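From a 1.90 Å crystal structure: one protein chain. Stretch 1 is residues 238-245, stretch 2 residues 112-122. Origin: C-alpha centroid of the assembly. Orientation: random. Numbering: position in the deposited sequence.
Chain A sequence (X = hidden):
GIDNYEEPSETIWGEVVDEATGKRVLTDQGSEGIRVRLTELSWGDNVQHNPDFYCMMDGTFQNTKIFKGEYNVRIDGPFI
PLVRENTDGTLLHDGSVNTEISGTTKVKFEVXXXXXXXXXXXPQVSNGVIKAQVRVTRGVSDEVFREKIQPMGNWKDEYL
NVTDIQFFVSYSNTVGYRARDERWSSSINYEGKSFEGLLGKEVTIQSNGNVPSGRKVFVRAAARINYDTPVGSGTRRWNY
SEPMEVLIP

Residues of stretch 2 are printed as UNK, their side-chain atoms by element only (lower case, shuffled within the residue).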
# COMPACT_ATOMS: atom_id res chain seq x y z
N TRP A 238 -1.18 2.34 4.23
CA TRP A 238 -1.06 3.50 3.33
C TRP A 238 -0.97 3.19 1.87
O TRP A 238 -0.25 2.25 1.42
CB TRP A 238 0.15 4.36 3.72
CG TRP A 238 0.03 5.06 5.04
CD1 TRP A 238 -0.78 6.15 5.38
CD2 TRP A 238 0.75 4.75 6.27
NE1 TRP A 238 -0.58 6.52 6.67
CE2 TRP A 238 0.33 5.73 7.26
CE3 TRP A 238 1.75 3.83 6.61
CZ2 TRP A 238 0.82 5.73 8.54
CZ3 TRP A 238 2.24 3.83 7.92
CH2 TRP A 238 1.78 4.75 8.85
N ASN A 239 -1.63 4.05 1.10
CA ASN A 239 -1.25 4.30 -0.29
C ASN A 239 -0.19 5.39 -0.37
O ASN A 239 -0.14 6.28 0.48
CB ASN A 239 -2.45 4.65 -1.16
CG ASN A 239 -3.41 3.48 -1.28
OD1 ASN A 239 -4.48 3.51 -0.69
ND2 ASN A 239 -3.03 2.45 -2.02
N TYR A 240 0.67 5.29 -1.39
CA TYR A 240 1.89 6.06 -1.46
C TYR A 240 2.06 6.76 -2.78
O TYR A 240 1.68 6.23 -3.83
CB TYR A 240 3.11 5.13 -1.30
CG TYR A 240 3.51 4.72 0.11
CD1 TYR A 240 4.43 5.47 0.82
CD2 TYR A 240 3.03 3.55 0.69
CE1 TYR A 240 4.84 5.09 2.10
CE2 TYR A 240 3.41 3.19 1.97
CZ TYR A 240 4.37 3.95 2.64
OH TYR A 240 4.78 3.56 3.91
N SER A 241 2.72 7.93 -2.73
CA SER A 241 3.22 8.61 -3.90
C SER A 241 4.55 8.03 -4.35
O SER A 241 5.12 7.14 -3.71
CB SER A 241 3.39 10.09 -3.60
OG SER A 241 4.56 10.32 -2.82
N GLU A 242 5.05 8.56 -5.45
CA GLU A 242 6.43 8.34 -5.84
C GLU A 242 7.32 9.15 -4.90
O GLU A 242 6.89 10.20 -4.41
CB GLU A 242 6.68 8.79 -7.28
CG GLU A 242 6.09 7.86 -8.33
CD GLU A 242 6.15 8.50 -9.71
OE1 GLU A 242 7.27 8.80 -10.18
OE2 GLU A 242 5.09 8.76 -10.31
N PRO A 243 8.53 8.64 -4.61
CA PRO A 243 9.50 9.46 -3.87
C PRO A 243 10.03 10.61 -4.71
O PRO A 243 9.95 10.59 -5.93
CB PRO A 243 10.63 8.48 -3.52
CG PRO A 243 10.52 7.38 -4.50
CD PRO A 243 9.07 7.30 -4.92
N MSE A 244 10.56 11.64 -4.05
CA MSE A 244 11.23 12.72 -4.71
C MSE A 244 12.49 13.07 -3.94
O MSE A 244 12.51 13.01 -2.70
CB MSE A 244 10.32 13.94 -4.83
CG MSE A 244 9.12 13.73 -5.74
SE MSE A 244 8.14 15.38 -5.93
CE MSE A 244 9.11 16.31 -7.32
N GLU A 245 13.54 13.39 -4.69
CA GLU A 245 14.80 13.82 -4.12
C GLU A 245 14.74 15.31 -3.89
O GLU A 245 14.31 16.05 -4.78
CB GLU A 245 15.94 13.50 -5.07
CG GLU A 245 17.31 13.77 -4.50
CD GLU A 245 18.40 13.54 -5.52
OE1 GLU A 245 18.45 12.42 -6.05
OE2 GLU A 245 19.17 14.47 -5.78
N UNK A 112 -7.85 -2.68 -6.54
CA UNK A 112 -8.60 -1.42 -6.43
C UNK A 112 -8.05 -0.71 -5.18
O UNK A 112 -8.54 -0.92 -4.08
n UNK A 112 -12.89 -2.10 -8.55
c UNK A 112 -10.08 -1.73 -6.32
c UNK A 112 -10.63 -2.11 -7.69
o UNK A 112 -12.38 -3.59 -6.91
c UNK A 112 -12.05 -2.66 -7.68
N UNK A 113 -7.01 0.14 -5.37
CA UNK A 113 -6.40 0.78 -4.22
C UNK A 113 -7.41 1.74 -3.58
O UNK A 113 -8.21 2.30 -4.27
c UNK A 113 -6.49 0.64 -6.65
c UNK A 113 -5.24 1.59 -4.83
c UNK A 113 -5.61 1.79 -6.26
N UNK A 114 -7.30 1.93 -2.28
CA UNK A 114 -8.24 2.79 -1.60
C UNK A 114 -8.08 4.26 -2.02
O UNK A 114 -9.07 4.97 -2.18
c UNK A 114 -9.32 -0.76 0.65
c UNK A 114 -9.18 0.50 0.09
c UNK A 114 -8.49 -1.17 1.66
c UNK A 114 -8.03 2.71 -0.09
c UNK A 114 -7.32 0.92 1.50
c UNK A 114 -8.17 1.34 0.50
c UNK A 114 -7.46 -0.34 2.06
N UNK A 115 -6.84 4.69 -2.16
CA UNK A 115 -6.45 6.10 -2.42
C UNK A 115 -5.32 6.18 -3.44
O UNK A 115 -4.49 5.28 -3.53
c UNK A 115 -6.97 6.83 0.08
c UNK A 115 -6.32 7.40 1.35
c UNK A 115 -5.99 6.77 -1.12
c UNK A 115 -8.22 7.68 -0.26
N UNK A 116 -5.33 7.26 -4.21
CA UNK A 116 -4.22 7.67 -5.01
C UNK A 116 -3.61 8.90 -4.36
O UNK A 116 -4.34 9.82 -3.96
c UNK A 116 -5.16 6.76 -7.16
n UNK A 116 -6.13 6.94 -8.02
o UNK A 116 -4.62 5.67 -6.98
c UNK A 116 -4.68 7.99 -6.42
N UNK A 117 -2.30 8.92 -4.27
CA UNK A 117 -1.59 9.97 -3.56
C UNK A 117 -0.44 10.45 -4.42
O UNK A 117 0.38 9.65 -4.83
c UNK A 117 -0.32 10.62 -1.46
c UNK A 117 -2.07 8.76 -1.38
c UNK A 117 -1.01 9.47 -2.22
N UNK A 118 -0.37 11.76 -4.67
CA UNK A 118 0.68 12.30 -5.52
C UNK A 118 1.17 13.63 -4.99
O UNK A 118 0.44 14.34 -4.28
c UNK A 118 -1.77 13.43 -8.33
o UNK A 118 -3.03 13.39 -8.27
o UNK A 118 -1.13 13.45 -9.40
c UNK A 118 0.16 12.49 -6.95
c UNK A 118 -1.00 13.49 -7.03
N UNK A 119 2.40 13.97 -5.34
CA UNK A 119 2.88 15.36 -5.17
C UNK A 119 2.36 16.22 -6.32
O UNK A 119 2.18 15.73 -7.43
c UNK A 119 6.37 13.18 -2.80
c UNK A 119 4.78 15.45 -2.67
c UNK A 119 5.36 14.96 -1.52
c UNK A 119 4.99 14.82 -3.91
c UNK A 119 6.16 13.81 -1.58
c UNK A 119 4.39 15.39 -5.16
c UNK A 119 5.79 13.68 -3.96
N UNK A 120 2.12 17.50 -6.05
CA UNK A 120 1.70 18.40 -7.11
C UNK A 120 2.88 19.27 -7.55
O UNK A 120 3.27 19.22 -8.71
c UNK A 120 0.14 20.24 -7.83
c UNK A 120 -0.68 18.36 -6.39
c UNK A 120 0.49 19.26 -6.70
N UNK A 121 3.47 20.02 -6.63
CA UNK A 121 4.63 20.85 -7.01
C UNK A 121 5.96 20.14 -6.85
O UNK A 121 6.01 18.95 -6.60
N UNK A 122 7.05 20.89 -7.02
CA UNK A 122 8.35 20.50 -6.47
C UNK A 122 8.38 20.98 -5.02
O UNK A 122 7.98 22.11 -4.75
c UNK A 122 9.49 21.19 -7.22
n UNK A 122 9.71 21.45 -9.61
o UNK A 122 9.90 19.39 -8.73
c UNK A 122 9.72 20.60 -8.59
O HOH W 1 -0.91 6.40 -4.76

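Position 112 has three side-chain carbons, the third bonded to one oxygen and one nitrogen, and lies out of reach of stretch 1; the primary amide on a two-carbon stem makes it Gln112. At position 113 three carbons close a ring onto the backbone nitrogen, which defines Pro113, and its CB lies 3.7 Å from Asn239 ND2.

Position 114 carries one carbon and then a six-carbon ring with no heteroatom, hence Phe114. Its CB is 3.7 Å from Asn239 OD1. Position 115 has four carbons forked at the second, the pattern of Leu115. Its backbone N donates a hydrogen bond to Asn239 OD1 (3.0 Å, angle 138° at the hydrogen), while Leu115 O, 3.3 Å from the same Asn239 OD1, is a second acceptor and cannot bond to it.

At position 116 the second of two carbons bears one oxygen and one nitrogen. The chain is one carbon shorter than at Gln112, giving Asn116, whose CB points away from stretch 1. Position 117 shows one carbon carrying two others, and points toward stretch 1: Val117. Its CG2 reaches within 3.7 Å of Asn239 O.

Position 118 has three carbons, the third bonded to two oxygens: a carboxylate, Glu118. The side chain points away, but its CA approaches Ser241 CB to 4.0 Å. Position 119 again has one carbon and a six-carbon ring, so Phe119. Glu242 O lies at the ring edge, 3.4 Å from Phe119 CE2, and Met244 SE packs obliquely, 3.5 Å from Phe119 CD2 and 4.2 Å from the ring centroid.

Position 120 has one carbon carrying two more and makes no contact: Val120. Position 121 has no side-chain atoms and is Gly121; its O is 4.1 Å from Met244 CE. Position 122 has two carbons, the second with one oxygen and one nitrogen: Asn122. Its OD1 comes within 3.5 Å of Met244 CE, although the residue is poorly ordered.

The two segments run in nearly the same direction, 22° apart, and bury 495 Å² in total. One direct hydrogen bond, Leu115 N to Asn239 OD1, anchors the start. In the middle, water 1 accepts from Val117 N (2.9 Å) and donates to Tyr240 O (2.8 Å), bridging the backbones, and Ser241 CA forms a CA-H...O contact with Val117 O at 3.2 Å. Ser241 OG, 3.4 Å from Phe119 CE2, donates within its own stretch to Glu242 O (2.8 Å). Beyond this, selenomethionine Met244 against the Phe119 ring supplies apolar packing.

Stretch 2, residues 112-122: QPFLNVEFVGN
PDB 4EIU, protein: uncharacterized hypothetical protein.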